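Local coordinates for protein ADP/ATP-dependent NAD(P)H-hydrate dehydratase (Bacillus subtilis, PDB 3RPZ) that catalyses the ADP- or ATP-dependent dehydration of NAD(P)H hydrate, restoring the hydrated nicotinamide cofactor to NAD(P)H, at residues D131-K137 with E155-G161; T220-I225 with A242-H246; L34-S39 with I102-L108. One frame throughout, in Å; residues are numbered along the deposited sequence.

How the contacts relate
Three loops are closed in series along the chain; none nests in or crosses another. Contact 3 comes first, pairing strand 32-36 with strand 101-104, while the chain between them forms strands 60-65 and 81-84 beyond 32-36 in the same sheet. Contact 1 follows, holding the loop after strand 128-130 against helix 153-160 with strand 147-149 in between. Contact 2 folds helix 235-256 back on helix 217-231. The three touch: Asp131 takes a backbone bond to Ile104, its carboxylate meets Thr222, and Thr222 packs on Ala103 and Pro106. Contacts 1 and 3 border the hydrated cofactor, contact 2 the AMP, so sheet ends and helices line part of both ligand pockets, which a second subunit completes.

Contact 1. Residues D131-K137 with E155-G161; sequences DAGALAK and EFFRMTG. With NPW (beta-6-hydroxy-1,4,5,6-tetrahydronicotinamide adenine dinucleotide phosphate), chain D.
Arg158 sends CG away from its backbone N (chi1 179°) and then bends at chi3 (82°), which turns the guanidinium side-on to the carbonyl of Leu135. NE and NH2 both bond to Leu135 O, each at 2.9 Å, and the oxygen lies in the guanidinium plane while both donors approach it from one face of the peptide. A leucine in place of Arg158 brings no donor, so Leu135 O would probably be left without its two-nitrogen grip and the 131-137 segment freer to shift on the helix. Beside this grip, Leu135 CD1 rests 3.9 Å from Glu155 OE1, the two side chains crossing at nearly a right angle, and Leu135 CD2 touches Met159 SD. Lys137 lies along the end of the helix, its CG 3.5 Å from Met159 O.

At the ligand end, water 1 donates one hydrogen to Asp131 OD1 (2.6 Å) and the other to Glu155 OE1 (2.7 Å), bridging two carboxylates whose OD1 and OE1 lie 4.2 Å apart. His152 N also holds Glu155 OE1, and Thr222 OG1 holds Asp131 OD2. The Glu155 side chain is about 4 Å from a bound magnesium ion, and Ala132 CB packs 3.3 Å from O2B of the hydrated cofactor, so this contact forms part of the wall of the cofactor-hydrate pocket. Leu135 and Met159 both lean on Leu149 of strand 147-149, Ala134 packs on helix 112-121, and Phe156 stacks edge-to-face on Trp178 of helix 171-182.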
loop_
_atom_site.group_PDB
_atom_site.type_symbol
_atom_site.label_atom_id
_atom_site.label_comp_id
_atom_site.label_asym_id
_atom_site.label_seq_id
_atom_site.Cartn_x
_atom_site.Cartn_y
_atom_site.Cartn_z
ATOM N N ASP A 131 7.541 -6.155 25.993
ATOM C CA ASP A 131 6.443 -6.942 25.472
ATOM C C ASP A 131 6.967 -8.211 24.841
ATOM O O ASP A 131 8.131 -8.265 24.443
ATOM C CB ASP A 131 5.657 -6.132 24.403
ATOM C CG ASP A 131 4.409 -6.792 23.925
ATOM O OD1 ASP A 131 3.777 -7.543 24.688
ATOM O OD2 ASP A 131 4.083 -6.568 22.732
ATOM N N ALA A 132 6.102 -9.189 24.701
ATOM C CA ALA A 132 6.346 -10.299 23.742
ATOM C C ALA A 132 7.687 -11.000 23.999
ATOM O O ALA A 132 7.875 -11.523 25.082
ATOM C CB ALA A 132 6.178 -9.766 22.291
ATOM N N GLY A 133 8.584 -11.038 23.027
ATOM C CA GLY A 133 9.843 -11.746 23.189
ATOM C C GLY A 133 10.778 -11.179 24.224
ATOM O O GLY A 133 11.724 -11.854 24.594
ATOM N N ALA A 134 10.527 -9.948 24.690
ATOM C CA ALA A 134 11.287 -9.346 25.790
ATOM C C ALA A 134 10.742 -9.674 27.158
ATOM O O ALA A 134 11.354 -9.260 28.170
ATOM C CB ALA A 134 11.386 -7.832 25.640
ATOM N N LEU A 135 9.605 -10.373 27.256
ATOM C CA LEU A 135 9.074 -10.797 28.536
ATOM C C LEU A 135 9.647 -12.157 28.958
ATOM O O LEU A 135 9.570 -13.134 28.221
ATOM C CB LEU A 135 7.560 -10.829 28.481
ATOM C CG LEU A 135 6.897 -9.458 28.360
ATOM C CD1 LEU A 135 5.359 -9.588 28.134
ATOM C CD2 LEU A 135 7.159 -8.506 29.561
ATOM N N ALA A 136 10.220 -12.196 30.154
ATOM C CA ALA A 136 10.833 -13.382 30.730
ATOM C C ALA A 136 10.673 -13.318 32.235
ATOM O O ALA A 136 10.335 -12.296 32.797
ATOM C CB ALA A 136 12.349 -13.417 30.355
ATOM N N LYS A 137 10.984 -14.434 32.887
ATOM C CA LYS A 137 11.047 -14.483 34.358
ATOM C C LYS A 137 12.336 -13.826 34.767
ATOM O O LYS A 137 13.413 -14.340 34.472
ATOM C CB LYS A 137 10.947 -15.932 34.850
ATOM C CG LYS A 137 10.959 -16.060 36.377
ATOM C CD LYS A 137 10.738 -17.514 36.845
ATOM C CE LYS A 137 9.337 -18.019 36.450
ATOM N NZ LYS A 137 8.880 -19.352 37.045
ATOM N N GLU A 155 2.009 -15.001 28.689
ATOM C CA GLU A 155 3.254 -14.333 29.008
ATOM C C GLU A 155 3.361 -14.130 30.521
ATOM O O GLU A 155 4.457 -14.219 31.082
ATOM C CB GLU A 155 3.372 -13.006 28.250
ATOM C CG GLU A 155 3.690 -13.241 26.789
ATOM C CD GLU A 155 3.295 -12.175 25.826
ATOM O OE1 GLU A 155 2.466 -11.297 26.140
ATOM O OE2 GLU A 155 3.783 -12.226 24.652
ATOM N N PHE A 156 2.244 -13.851 31.169
ATOM C CA PHE A 156 2.259 -13.694 32.622
ATOM C C PHE A 156 2.657 -14.997 33.310
ATOM O O PHE A 156 3.431 -14.991 34.267
ATOM C CB PHE A 156 0.888 -13.224 33.110
ATOM C CG PHE A 156 0.883 -12.714 34.544
ATOM C CD1 PHE A 156 0.665 -13.592 35.593
ATOM C CD2 PHE A 156 1.033 -11.395 34.824
ATOM C CE1 PHE A 156 0.681 -13.139 36.927
ATOM C CE2 PHE A 156 1.014 -10.913 36.159
ATOM C CZ PHE A 156 0.826 -11.805 37.185
ATOM N N PHE A 157 2.187 -16.124 32.791
ATOM C CA PHE A 157 2.615 -17.432 33.292
ATOM C C PHE A 157 4.112 -17.618 33.101
ATOM O O PHE A 157 4.840 -18.034 34.032
ATOM C CB PHE A 157 1.835 -18.518 32.574
ATOM C CG PHE A 157 2.346 -19.907 32.816
ATOM C CD1 PHE A 157 2.506 -20.400 34.105
ATOM C CD2 PHE A 157 2.658 -20.716 31.748
ATOM C CE1 PHE A 157 2.964 -21.706 34.326
ATOM C CE2 PHE A 157 3.126 -21.998 31.960
ATOM C CZ PHE A 157 3.269 -22.487 33.237
ATOM N N ARG A 158 4.625 -17.228 31.954
ATOM C CA ARG A 158 6.056 -17.328 31.742
ATOM C C ARG A 158 6.849 -16.466 32.737
ATOM O O ARG A 158 7.889 -16.861 33.202
ATOM C CB ARG A 158 6.417 -16.925 30.308
ATOM C CG ARG A 158 7.891 -16.985 30.019
ATOM C CD ARG A 158 8.175 -16.998 28.529
ATOM N NE ARG A 158 8.147 -15.670 27.943
ATOM C CZ ARG A 158 7.326 -15.301 26.972
ATOM N NH1 ARG A 158 6.446 -16.149 26.491
ATOM N NH2 ARG A 158 7.385 -14.081 26.496
ATOM N N MET A 159 6.347 -15.282 33.032
ATOM C CA MET A 159 7.001 -14.321 33.935
ATOM C C MET A 159 7.003 -14.764 35.389
ATOM O O MET A 159 7.917 -14.445 36.123
ATOM C CB MET A 159 6.281 -12.982 33.894
ATOM C CG MET A 159 6.514 -12.196 32.637
ATOM S SD MET A 159 5.261 -10.907 32.400
ATOM C CE MET A 159 5.345 -10.087 33.973
ATOM N N THR A 160 5.931 -15.445 35.797
ATOM C CA THR A 160 5.597 -15.637 37.221
ATOM C C THR A 160 5.461 -17.072 37.689
ATOM O O THR A 160 5.540 -17.310 38.917
ATOM C CB THR A 160 4.285 -14.932 37.573
ATOM O OG1 THR A 160 3.186 -15.622 36.953
ATOM C CG2 THR A 160 4.333 -13.465 37.242
ATOM N N GLY A 161 5.223 -18.007 36.789
ATOM C CA GLY A 161 4.817 -19.390 37.168
ATOM C C GLY A 161 3.376 -19.571 37.612
ATOM O O GLY A 161 2.965 -20.712 37.956
HETATM P P NPW D . -4.123 -21.063 24.541
HETATM O O1 NPW D . -3.073 -21.989 23.970
HETATM O O2 NPW D . -4.973 -20.309 23.571
HETATM O O3 NPW D . -4.983 -21.695 25.650
HETATM P PA NPW D . 2.550 -17.017 22.603
HETATM P PB NPW D . 1.990 -14.880 20.710
HETATM C C1A NPW D . -2.009 -18.060 25.877
HETATM C C1B NPW D . 4.655 -12.239 17.863
HETATM N N1C NPW D . 3.574 -11.895 16.971
HETATM N N1D NPW D . -6.269 -16.207 27.999
HETATM C C2A NPW D . -2.377 -19.089 24.810
HETATM O O2A NPW D . -3.309 -19.967 25.407
HETATM C C2B NPW D . 4.581 -11.582 19.247
HETATM O O2B NPW D . 4.944 -10.224 19.221
HETATM C C2C NPW D . 3.737 -11.464 15.749
HETATM C C2D NPW D . -5.692 -17.411 28.121
HETATM C C3A NPW D . -1.037 -19.737 24.504
HETATM O O3A NPW D . -0.663 -20.732 25.480
HETATM C C3B NPW D . 5.599 -12.484 19.975
HETATM O O3B NPW D . 6.909 -11.985 19.674
HETATM C C3C NPW D . 2.931 -11.227 14.755
HETATM N N3D NPW D . -4.567 -17.860 27.539
HETATM C C4B NPW D . 5.373 -13.846 19.303
HETATM O O4B NPW D . 4.598 -13.635 18.087
HETATM C C4C NPW D . 1.465 -11.555 15.011
HETATM C C4D NPW D . -4.005 -16.905 26.787
HETATM O O4D NPW D . -0.703 -17.618 25.496
HETATM C C4E NPW D . -0.102 -18.549 24.627
HETATM C C5A NPW D . -4.544 -15.609 26.559
HETATM C C5B NPW D . 4.607 -14.836 20.185
HETATM O O5B NPW D . 3.456 -14.210 20.757
HETATM C C5C NPW D . 1.365 -12.566 16.139
HETATM C C5E NPW D . 0.123 -17.838 23.292
HETATM O O5E NPW D . 1.208 -16.931 23.448
HETATM C C6C NPW D . 2.153 -12.098 17.394
HETATM O O6C NPW D . 1.645 -10.895 17.962
HETATM C C6D NPW D . -5.761 -15.230 27.215
HETATM N N6D NPW D . -6.374 -14.061 27.119
HETATM N N7A NPW D . -3.791 -14.851 25.684
HETATM C C7C NPW D . 3.333 -10.619 13.520
HETATM N N7C NPW D . 2.412 -10.386 12.596
HETATM O O7C NPW D . 4.546 -10.362 13.306
HETATM C C8A NPW D . -2.754 -15.708 25.341
HETATM N N9A NPW D . -2.923 -16.933 26.043
HETATM O OA1 NPW D . 2.954 -18.405 22.329
HETATM O OA2 NPW D . 3.375 -16.142 23.407
HETATM O OA3 NPW D . 2.181 -16.399 21.165
HETATM O OB1 NPW D . 1.184 -14.083 21.635
HETATM O OB2 NPW D . 1.524 -15.019 19.295
HETATM O O HOH W 1 2.205 -9.525 24.135
#

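Contact 2. Residues T220-I225 with A242-H246. With AMP (adenosine monophosphate), chain C.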
loop_
_atom_site.group_PDB
_atom_site.type_symbol
_atom_site.label_atom_id
_atom_site.label_comp_id
_atom_site.label_asym_id
_atom_site.label_seq_id
_atom_site.Cartn_x
_atom_site.Cartn_y
_atom_site.Cartn_z
ATOM N N THR A 220 0.341 -3.755 17.979
ATOM C CA THR A 220 -0.144 -2.414 17.824
ATOM C C THR A 220 -0.211 -1.663 19.190
ATOM O O THR A 220 0.153 -0.493 19.312
ATOM C CB THR A 220 -1.510 -2.455 17.162
ATOM O OG1 THR A 220 -1.406 -3.026 15.849
ATOM C CG2 THR A 220 -2.120 -1.063 17.046
ATOM N N LEU A 221 -0.784 -2.325 20.209
ATOM C CA LEU A 221 -0.905 -1.714 21.522
ATOM C C LEU A 221 0.450 -1.263 22.052
ATOM O O LEU A 221 0.564 -0.147 22.577
ATOM C CB LEU A 221 -1.612 -2.641 22.525
ATOM C CG LEU A 221 -1.645 -2.097 23.932
ATOM C CD1 LEU A 221 -2.506 -0.853 24.043
ATOM C CD2 LEU A 221 -2.162 -3.192 24.896
ATOM N N THR A 222 1.486 -2.100 21.947
ATOM C CA THR A 222 2.806 -1.709 22.441
ATOM C C THR A 222 3.246 -0.400 21.820
ATOM O O THR A 222 3.751 0.503 22.464
ATOM C CB THR A 222 3.788 -2.822 22.134
ATOM O OG1 THR A 222 3.412 -3.942 22.937
ATOM C CG2 THR A 222 5.235 -2.425 22.445
ATOM N N GLY A 223 3.024 -0.289 20.519
ATOM C CA GLY A 223 3.329 0.977 19.832
ATOM C C GLY A 223 2.519 2.156 20.309
ATOM O O GLY A 223 3.046 3.263 20.522
ATOM N N MET A 224 1.227 1.948 20.501
ATOM C CA MET A 224 0.388 3.026 21.019
ATOM C C MET A 224 0.875 3.534 22.397
ATOM O O MET A 224 0.953 4.732 22.655
ATOM C CB MET A 224 -1.065 2.614 21.067
ATOM C CG MET A 224 -1.677 2.449 19.726
ATOM S SD MET A 224 -3.401 1.880 19.770
ATOM C CE MET A 224 -4.188 3.155 20.709
ATOM N N ILE A 225 1.231 2.602 23.289
ATOM C CA ILE A 225 1.784 3.002 24.585
ATOM C C ILE A 225 3.073 3.823 24.387
ATOM O O ILE A 225 3.258 4.869 25.015
ATOM C CB ILE A 225 2.049 1.813 25.480
ATOM C CG1 ILE A 225 0.757 1.043 25.764
ATOM C CG2 ILE A 225 2.567 2.256 26.839
ATOM C CD1 ILE A 225 0.950 -0.347 26.468
ATOM N N ALA A 242 -3.686 4.679 26.301
ATOM C CA ALA A 242 -3.371 3.828 25.191
ATOM C C ALA A 242 -4.238 2.606 25.215
ATOM O O ALA A 242 -4.820 2.202 24.193
ATOM C CB ALA A 242 -1.876 3.455 25.192
ATOM N N VAL A 243 -4.319 1.948 26.382
ATOM C CA VAL A 243 -5.114 0.717 26.512
ATOM C C VAL A 243 -6.604 1.038 26.204
ATOM O O VAL A 243 -7.285 0.325 25.436
ATOM C CB VAL A 243 -4.972 0.128 27.892
ATOM C CG1 VAL A 243 -5.900 -1.052 28.083
ATOM C CG2 VAL A 243 -3.523 -0.316 28.106
ATOM N N TYR A 244 -7.078 2.163 26.707
ATOM C CA TYR A 244 -8.472 2.566 26.495
ATOM C C TYR A 244 -8.772 2.851 25.035
ATOM O O TYR A 244 -9.728 2.329 24.470
ATOM C CB TYR A 244 -8.820 3.804 27.356
ATOM C CG TYR A 244 -10.254 4.228 27.304
ATOM C CD1 TYR A 244 -10.771 4.845 26.182
ATOM C CD2 TYR A 244 -11.080 3.999 28.370
ATOM C CE1 TYR A 244 -12.123 5.210 26.132
ATOM C CE2 TYR A 244 -12.407 4.382 28.331
ATOM C CZ TYR A 244 -12.899 4.968 27.192
ATOM O OH TYR A 244 -14.292 5.337 27.170
ATOM N N LEU A 245 -7.952 3.671 24.413
ATOM C CA LEU A 245 -8.212 4.034 23.018
ATOM C C LEU A 245 -8.046 2.855 22.082
ATOM O O LEU A 245 -8.768 2.748 21.108
ATOM C CB LEU A 245 -7.376 5.249 22.609
ATOM C CG LEU A 245 -7.830 6.555 23.259
ATOM C CD1 LEU A 245 -6.827 7.691 23.006
ATOM C CD2 LEU A 245 -9.242 6.998 22.859
ATOM N N HIS A 246 -7.086 1.974 22.363
ATOM C CA HIS A 246 -6.912 0.720 21.591
ATOM C C HIS A 246 -8.217 -0.060 21.569
ATOM O O HIS A 246 -8.699 -0.423 20.491
ATOM C CB HIS A 246 -5.760 -0.033 22.209
ATOM C CG HIS A 246 -5.461 -1.383 21.651
ATOM N ND1 HIS A 246 -5.921 -2.543 22.255
ATOM C CD2 HIS A 246 -4.705 -1.766 20.587
ATOM C CE1 HIS A 246 -5.406 -3.583 21.585
ATOM N NE2 HIS A 246 -4.658 -3.139 20.584
HETATM P P AMP C . -1.702 -9.974 22.205
HETATM O O1P AMP C . -1.701 -9.707 20.658
HETATM O O2P AMP C . -2.112 -11.380 22.401
HETATM O O3P AMP C . -0.343 -9.554 22.727
HETATM O "O5'" AMP C . -2.617 -8.862 22.713
HETATM C "C5'" AMP C . -4.070 -8.927 22.438
HETATM C "C4'" AMP C . -4.672 -7.582 22.644
HETATM O "O4'" AMP C . -6.081 -7.606 22.243
HETATM C "C3'" AMP C . -4.648 -7.066 24.066
HETATM O "O3'" AMP C . -4.705 -5.654 24.055
HETATM C "C2'" AMP C . -5.967 -7.688 24.554
HETATM O "O2'" AMP C . -6.437 -7.128 25.795
HETATM C "C1'" AMP C . -6.889 -7.374 23.399
HETATM N N9 AMP C . -7.988 -8.340 23.282
HETATM C C8 AMP C . -7.927 -9.565 22.744
HETATM N N7 AMP C . -9.137 -10.210 22.816
HETATM C C5 AMP C . -9.952 -9.311 23.402
HETATM C C6 AMP C . -11.375 -9.348 23.819
HETATM N N6 AMP C . -12.096 -10.462 23.586
HETATM N N1 AMP C . -11.830 -8.247 24.414
HETATM C C2 AMP C . -11.100 -7.147 24.642
HETATM N N3 AMP C . -9.775 -7.042 24.313
HETATM C C4 AMP C . -9.277 -8.106 23.754
#
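Leu221 lies over one face of the His246 imidazole, its CB 3.8 Å from the ring centroid and 18° off the normal, a CH-pi contact displaced toward the rim. Met224 SD takes the ring edge instead, in plane and 5.0 Å from the centroid, while its methyl CE turns back to within 3.5 Å of His246 N. The ring is sent across to helix 220-225 by a chi1 of 176°, CG lying opposite the backbone N. Its rotation is then fixed by a bond from NE2 to Thr217 O. Both residues belong to the AMP pocket: His246 CE1 lies 3.3 Å from O3' of the ribose, and Leu221 CD2 touches the same hydroxyl at 3.6 Å.

Farther along, Ile225 CG1 presses on Ala242 CB at 3.6 Å, where the small alanine lets the backbones come close, and Leu221 CD1 meets Val243 CG2. The axes of the two segments approach to 9.3 Å, their directions 133° apart, as neighbours in the ribokinase-like fold expected of this family. Outside the pair, Met224 and His246 pack on Leu271 and Leu267 of helix 264-277, and Ile225 leans on Ile129 of sheet strand 128-130.

Contact 3. Residues L34-S39 with I102-L108; sequences LLLAGS and IAIGPGL. With NPW (beta-6-hydroxy-1,4,5,6-tetrahydronicotinamide adenine dinucleotide phosphate), chain D.
Leu36 is gripped through both backbone polar atoms: its N donates to Ala103 O at 2.8 Å, and its O accepts from Gly105 N at 3.0 Å. Two residues earlier, Leu34 O accepts from Ala103 N at 2.9 Å, which completes the parallel ladder pairing Leu34, Leu35 and Leu36 with Ile102, Ala103 and Ile104. Leu36 CD1 and Ile104 CD1 meet on the face covered by helix 112-121; Leu35 and Ala103 point to the other face, toward helix 217-231.

These are neighbouring interior strands of a sheet consistent with the family's ribokinase-like fold, and the bonding continues past their C-terminal ends, where ligands bind in this fold. Gly38 N donates to Pro106 O at 2.9 Å. Ser39 OG, set between backbone N and carbonyl carbon (chi1 63°), donates to Gly107 O over 2.6 Å, nearly in line with that carbonyl. Leu108 N is taken by Gly105 O, closing a type II turn whose third residue, Gly107, has the positive phi that favours glycine. The turn leaves Gly107 N facing the cofactor hydrate: it donates to O2B at 3.0 Å with a fairly straight N-H (161°), and weakly to O3B at 3.2 Å. On the other strand, Ala37 O accepts from Thr65 OG1, while Gly38 O accepts weak bonds from that hydroxyl and from Trp87 NE1, and Leu108 CD2 packs against it at 3.5 Å.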
loop_
_atom_site.group_PDB
_atom_site.type_symbol
_atom_site.label_atom_id
_atom_site.label_comp_id
_atom_site.label_asym_id
_atom_site.label_seq_id
_atom_site.Cartn_x
_atom_site.Cartn_y
_atom_site.Cartn_z
ATOM N N LEU A 34 12.262 5.067 20.510
ATOM C CA LEU A 34 12.913 3.912 19.924
ATOM C C LEU A 34 12.037 2.695 20.055
ATOM O O LEU A 34 11.587 2.376 21.155
ATOM C CB LEU A 34 14.238 3.654 20.612
ATOM C CG LEU A 34 15.056 2.485 20.088
ATOM C CD1 LEU A 34 15.552 2.638 18.632
ATOM C CD2 LEU A 34 16.263 2.220 21.004
ATOM N N LEU A 35 11.849 1.986 18.949
ATOM C CA LEU A 35 11.110 0.732 18.893
ATOM C C LEU A 35 12.061 -0.377 18.440
ATOM O O LEU A 35 12.593 -0.321 17.323
ATOM C CB LEU A 35 9.937 0.814 17.901
ATOM C CG LEU A 35 9.206 -0.505 17.662
ATOM C CD1 LEU A 35 8.504 -1.053 18.876
ATOM C CD2 LEU A 35 8.197 -0.341 16.526
ATOM N N LEU A 36 12.238 -1.378 19.300
ATOM C CA LEU A 36 13.095 -2.533 19.055
ATOM C C LEU A 36 12.175 -3.719 18.837
ATOM O O LEU A 36 11.595 -4.261 19.751
ATOM C CB LEU A 36 14.091 -2.732 20.201
ATOM C CG LEU A 36 15.071 -1.608 20.432
ATOM C CD1 LEU A 36 16.005 -1.963 21.586
ATOM C CD2 LEU A 36 15.925 -1.308 19.158
ATOM N N ALA A 37 11.987 -4.091 17.565
ATOM C CA ALA A 37 10.908 -5.027 17.205
ATOM C C ALA A 37 11.162 -5.603 15.834
ATOM O O ALA A 37 11.862 -4.993 15.023
ATOM C CB ALA A 37 9.536 -4.300 17.201
ATOM N N GLY A 38 10.499 -6.737 15.557
ATOM C CA GLY A 38 10.547 -7.339 14.219
ATOM C C GLY A 38 11.718 -8.246 13.974
ATOM O O GLY A 38 12.847 -7.881 14.302
ATOM N N SER A 39 11.471 -9.412 13.414
ATOM C CA SER A 39 12.528 -10.352 13.103
ATOM C C SER A 39 12.177 -11.036 11.793
ATOM O O SER A 39 11.124 -10.824 11.264
ATOM C CB SER A 39 12.809 -11.327 14.245
ATOM O OG SER A 39 11.702 -12.121 14.503
ATOM N N ILE A 102 11.235 4.031 25.105
ATOM C CA ILE A 102 11.744 2.882 24.343
ATOM C C ILE A 102 10.773 1.721 24.525
ATOM O O ILE A 102 10.345 1.468 25.666
ATOM C CB ILE A 102 13.144 2.460 24.825
ATOM C CG1 ILE A 102 14.106 3.639 24.715
ATOM C CG2 ILE A 102 13.637 1.205 24.072
ATOM C CD1 ILE A 102 15.496 3.378 25.322
ATOM N N ALA A 103 10.469 0.988 23.465
ATOM C CA ALA A 103 9.772 -0.282 23.557
ATOM C C ALA A 103 10.602 -1.360 22.926
ATOM O O ALA A 103 11.217 -1.148 21.888
ATOM C CB ALA A 103 8.408 -0.215 22.866
ATOM N N ILE A 104 10.570 -2.549 23.530
ATOM C CA ILE A 104 11.292 -3.710 23.013
ATOM C C ILE A 104 10.410 -4.952 23.097
ATOM O O ILE A 104 9.688 -5.131 24.069
ATOM C CB ILE A 104 12.648 -3.949 23.748
ATOM C CG1 ILE A 104 13.410 -5.142 23.170
ATOM C CG2 ILE A 104 12.498 -4.071 25.165
ATOM C CD1 ILE A 104 14.971 -5.208 23.397
ATOM N N GLY A 105 10.411 -5.778 22.050
ATOM C CA GLY A 105 9.889 -7.130 22.134
ATOM C C GLY A 105 8.996 -7.655 21.036
ATOM O O GLY A 105 9.033 -8.849 20.786
ATOM N N PRO A 106 8.083 -6.811 20.486
ATOM C CA PRO A 106 7.163 -7.376 19.486
ATOM C C PRO A 106 7.872 -8.047 18.337
ATOM O O PRO A 106 8.750 -7.448 17.745
ATOM C CB PRO A 106 6.294 -6.195 19.096
ATOM C CG PRO A 106 6.345 -5.255 20.275
ATOM C CD PRO A 106 7.765 -5.409 20.789
ATOM N N GLY A 107 7.531 -9.291 18.042
ATOM C CA GLY A 107 8.199 -10.039 16.969
ATOM C C GLY A 107 9.643 -10.365 17.155
ATOM O O GLY A 107 10.336 -10.707 16.212
ATOM N N LEU A 108 10.128 -10.275 18.394
ATOM C CA LEU A 108 11.500 -10.671 18.706
ATOM C C LEU A 108 11.482 -12.065 19.302
ATOM O O LEU A 108 10.621 -12.372 20.113
ATOM C CB LEU A 108 12.181 -9.694 19.720
ATOM C CG LEU A 108 12.288 -8.251 19.241
ATOM C CD1 LEU A 108 13.210 -7.510 20.241
ATOM C CD2 LEU A 108 12.863 -8.164 17.840
HETATM P P NPW D . -4.123 -21.063 24.541
HETATM O O1 NPW D . -3.073 -21.989 23.970
HETATM O O2 NPW D . -4.973 -20.309 23.571
HETATM O O3 NPW D . -4.983 -21.695 25.650
HETATM P PA NPW D . 2.550 -17.017 22.603
HETATM P PB NPW D . 1.990 -14.880 20.710
HETATM C C1A NPW D . -2.009 -18.060 25.877
HETATM C C1B NPW D . 4.655 -12.239 17.863
HETATM N N1C NPW D . 3.574 -11.895 16.971
HETATM N N1D NPW D . -6.269 -16.207 27.999
HETATM C C2A NPW D . -2.377 -19.089 24.810
HETATM O O2A NPW D . -3.309 -19.967 25.407
HETATM C C2B NPW D . 4.581 -11.582 19.247
HETATM O O2B NPW D . 4.944 -10.224 19.221
HETATM C C2C NPW D . 3.737 -11.464 15.749
HETATM C C2D NPW D . -5.692 -17.411 28.121
HETATM C C3A NPW D . -1.037 -19.737 24.504
HETATM O O3A NPW D . -0.663 -20.732 25.480
HETATM C C3B NPW D . 5.599 -12.484 19.975
HETATM O O3B NPW D . 6.909 -11.985 19.674
HETATM C C3C NPW D . 2.931 -11.227 14.755
HETATM N N3D NPW D . -4.567 -17.860 27.539
HETATM C C4B NPW D . 5.373 -13.846 19.303
HETATM O O4B NPW D . 4.598 -13.635 18.087
HETATM C C4C NPW D . 1.465 -11.555 15.011
HETATM C C4D NPW D . -4.005 -16.905 26.787
HETATM O O4D NPW D . -0.703 -17.618 25.496
HETATM C C4E NPW D . -0.102 -18.549 24.627
HETATM C C5A NPW D . -4.544 -15.609 26.559
HETATM C C5B NPW D . 4.607 -14.836 20.185
HETATM O O5B NPW D . 3.456 -14.210 20.757
HETATM C C5C NPW D . 1.365 -12.566 16.139
HETATM C C5E NPW D . 0.123 -17.838 23.292
HETATM O O5E NPW D . 1.208 -16.931 23.448
HETATM C C6C NPW D . 2.153 -12.098 17.394
HETATM O O6C NPW D . 1.645 -10.895 17.962
HETATM C C6D NPW D . -5.761 -15.230 27.215
HETATM N N6D NPW D . -6.374 -14.061 27.119
HETATM N N7A NPW D . -3.791 -14.851 25.684
HETATM C C7C NPW D . 3.333 -10.619 13.520
HETATM N N7C NPW D . 2.412 -10.386 12.596
HETATM O O7C NPW D . 4.546 -10.362 13.306
HETATM C C8A NPW D . -2.754 -15.708 25.341
HETATM N N9A NPW D . -2.923 -16.933 26.043
HETATM O OA1 NPW D . 2.954 -18.405 22.329
HETATM O OA2 NPW D . 3.375 -16.142 23.407
HETATM O OA3 NPW D . 2.181 -16.399 21.165
HETATM O OB1 NPW D . 1.184 -14.083 21.635
HETATM O OB2 NPW D . 1.524 -15.019 19.295
#